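Local coordinates for protein copper-sensitive operon repressor (CsoR) (PDB 4M1P) that senses copper(I) as a transcriptional repressor, probably releasing its operator DNA when the metal binds, at residues E89-L92 with R93-M96. The protein carries 1 engineered substitution. Sequence-based numbering, arbitrary orientation.
Sequences EQSL and RELM. With NA (sodium ion), chain C; NA (sodium ion), chain D.
L92 and M96, one helical turn apart, meet on the buried side of helix 88-103, the short third helix of the all-helical CsoR subunit, with L92 CD1 lying 4.3 Å from M96 CG. The branched L92 and the more flexible M96 both pack on A75 of the second subunit, while L95, on the neighbouring flank, rests on L71 of helix 49-85, close to the copper ligand H74. Regular i to i+4 backbone bonds hold the turn: R93 N to E89 O, E94 N to Q90 O, L95 N to S91 O and M96 N to L92 O, the last 2.9 Å long.

Polar side chains serve two sodium ions. The carboxylate of E89, a negatively charged, two-oxygen group well suited to a cation, grips one with OE1 at 2.5 Å and OE2 at 2.8 Å; OE1 also takes a weak hydrogen bond from R84 NH1 of the second subunit. Q90 OE1 and S91 OG each lie 2.9 Å from the other ion, which S87 also binds; the long amide chain, with CG anti to the backbone N (chi1 -178°), reaches out to it, whereas the small S91 stays close enough to helix 49-85 to touch V79 and A82.

E94 is long enough to link subunits: OE1 is hydrogen-bonded to Y48 OH of the third subunit and OE2 to the backbone N of G12 in its own chain. A water joins the turn to this carboxylate, donating to S91 O at 2.7 Å and to E94 OE1 at 2.8 Å.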
ATOM      1  N   GLU A  89     -16.719  -1.772  22.689  1.00 53.04           N
ATOM      2  CA  GLU A  89     -15.288  -1.584  22.900  1.00 54.07           C
ATOM      3  C   GLU A  89     -14.508  -2.874  22.633  1.00 52.19           C
ATOM      4  O   GLU A  89     -13.417  -2.839  22.068  1.00 53.85           O
ATOM      5  CB  GLU A  89     -15.003  -1.040  24.300  1.00 59.46           C
ATOM      6  CG  GLU A  89     -15.534   0.370  24.535  1.00 66.79           C
ATOM      7  CD  GLU A  89     -15.051   0.969  25.844  1.00 75.81           C
ATOM      8  OE1 GLU A  89     -15.906   1.359  26.662  1.00 80.07           O
ATOM      9  OE2 GLU A  89     -13.821   1.057  26.055  1.00 77.10           O
ATOM     10  N   GLN A  90     -15.082  -4.007  23.026  1.00 51.73           N
ATOM     11  CA  GLN A  90     -14.494  -5.307  22.719  1.00 51.20           C
ATOM     12  C   GLN A  90     -14.344  -5.449  21.209  1.00 51.38           C
ATOM     13  O   GLN A  90     -13.246  -5.703  20.706  1.00 51.74           O
ATOM     14  CB  GLN A  90     -15.373  -6.439  23.262  1.00 58.89           C
ATOM     15  CG  GLN A  90     -14.810  -7.845  23.029  1.00 67.25           C
ATOM     16  CD  GLN A  90     -15.797  -8.960  23.375  1.00 70.94           C
ATOM     17  OE1 GLN A  90     -16.949  -8.951  22.936  1.00 66.80           O
ATOM     18  NE2 GLN A  90     -15.340  -9.931  24.159  1.00 76.34           N
ATOM     19  N   SER A  91     -15.448  -5.263  20.489  1.00 49.10           N
ATOM     20  CA  SER A  91     -15.451  -5.390  19.034  1.00 50.83           C
ATOM     21  C   SER A  91     -14.595  -4.333  18.340  1.00 52.15           C
ATOM     22  O   SER A  91     -14.000  -4.605  17.295  1.00 55.83           O
ATOM     23  CB  SER A  91     -16.875  -5.336  18.494  1.00 54.16           C
ATOM     24  OG  SER A  91     -17.569  -6.524  18.810  1.00 64.89           O
ATOM     25  N   LEU A  92     -14.534  -3.136  18.916  1.00 46.19           N
ATOM     26  CA  LEU A  92     -13.746  -2.061  18.329  1.00 47.53           C
ATOM     27  C   LEU A  92     -12.251  -2.379  18.393  1.00 51.38           C
ATOM     28  O   LEU A  92     -11.513  -2.124  17.438  1.00 54.60           O
ATOM     29  CB  LEU A  92     -14.035  -0.728  19.024  1.00 45.73           C
ATOM     30  CG  LEU A  92     -13.163   0.446  18.578  1.00 47.36           C
ATOM     31  CD1 LEU A  92     -13.350   0.721  17.098  1.00 47.21           C
ATOM     32  CD2 LEU A  92     -13.460   1.696  19.393  1.00 50.86           C
ATOM     33  N   ARG A  93     -11.813  -2.934  19.518  1.00 49.62           N
ATOM     34  CA  ARG A  93     -10.408  -3.283  19.696  1.00 52.60           C
ATOM     35  C   ARG A  93      -9.984  -4.376  18.710  1.00 57.24           C
ATOM     36  O   ARG A  93      -8.897  -4.297  18.124  1.00 61.72           O
ATOM     37  CB  ARG A  93     -10.135  -3.710  21.140  1.00 55.50           C
ATOM     38  CG  ARG A  93      -8.667  -3.931  21.455  1.00 65.85           C
ATOM     39  CD  ARG A  93      -8.383  -3.758  22.943  1.00 78.72           C
ATOM     40  NE  ARG A  93      -8.303  -2.353  23.344  1.00 85.04           N
ATOM     41  CZ  ARG A  93      -7.165  -1.675  23.475  1.00 88.54           C
ATOM     42  NH1 ARG A  93      -5.998  -2.270  23.249  1.00 89.26           N
ATOM     43  NH2 ARG A  93      -7.190  -0.402  23.844  1.00 89.37           N
ATOM     44  N   GLU A  94     -10.840  -5.383  18.526  1.00 52.21           N
ATOM     45  CA  GLU A  94     -10.608  -6.408  17.518  1.00 49.15           C
ATOM     46  C   GLU A  94     -10.411  -5.729  16.169  1.00 50.05           C
ATOM     47  O   GLU A  94      -9.416  -5.966  15.492  1.00 54.88           O
ATOM     48  CB  GLU A  94     -11.796  -7.373  17.423  1.00 53.66           C
ATOM     49  CG  GLU A  94     -11.844  -8.490  18.458  1.00 56.06           C
ATOM     50  CD  GLU A  94     -13.149  -9.280  18.393  1.00 60.99           C
ATOM     51  OE1 GLU A  94     -14.065  -8.846  17.663  1.00 58.79           O
ATOM     52  OE2 GLU A  94     -13.260 -10.325  19.075  1.00 65.60           O
ATOM     53  N   LEU A  95     -11.363  -4.878  15.792  1.00 49.14           N
ATOM     54  CA  LEU A  95     -11.336  -4.211  14.494  1.00 50.03           C
ATOM     55  C   LEU A  95     -10.048  -3.419  14.284  1.00 60.13           C
ATOM     56  O   LEU A  95      -9.469  -3.444  13.194  1.00 61.75           O
ATOM     57  CB  LEU A  95     -12.546  -3.291  14.335  1.00 48.47           C
ATOM     58  CG  LEU A  95     -12.759  -2.655  12.956  1.00 48.44           C
ATOM     59  CD1 LEU A  95     -13.047  -3.710  11.893  1.00 39.73           C
ATOM     60  CD2 LEU A  95     -13.876  -1.621  12.994  1.00 50.07           C
ATOM     61  N   MET A  96      -9.592  -2.721  15.320  1.00 58.76           N
ATOM     62  CA  MET A  96      -8.356  -1.960  15.204  1.00 59.39           C
ATOM     63  C   MET A  96      -7.147  -2.868  15.009  1.00 56.42           C
ATOM     64  O   MET A  96      -6.206  -2.511  14.299  1.00 55.88           O
ATOM     65  CB  MET A  96      -8.154  -1.046  16.411  1.00 66.78           C
ATOM     66  CG  MET A  96      -9.103   0.137  16.437  1.00 67.65           C
ATOM     67  SD  MET A  96      -9.127   1.026  14.858  1.00 63.77           S
ATOM     68  CE  MET A  96      -7.452   1.667  14.816  1.00 49.38           C
TER
HETATM   69 NA    NA C 202     -14.577   0.781  28.701  1.00 66.95          NA
HETATM   70 NA    NA D 203     -18.774  -8.101  20.871  1.00 68.64          NA
HETATM   71  O   HOH W   1     -14.597  -6.812  15.806  1.00 44.10           O
HETATM   72  O   HOH W   2     -16.715  -0.284  29.649  1.00 44.20           O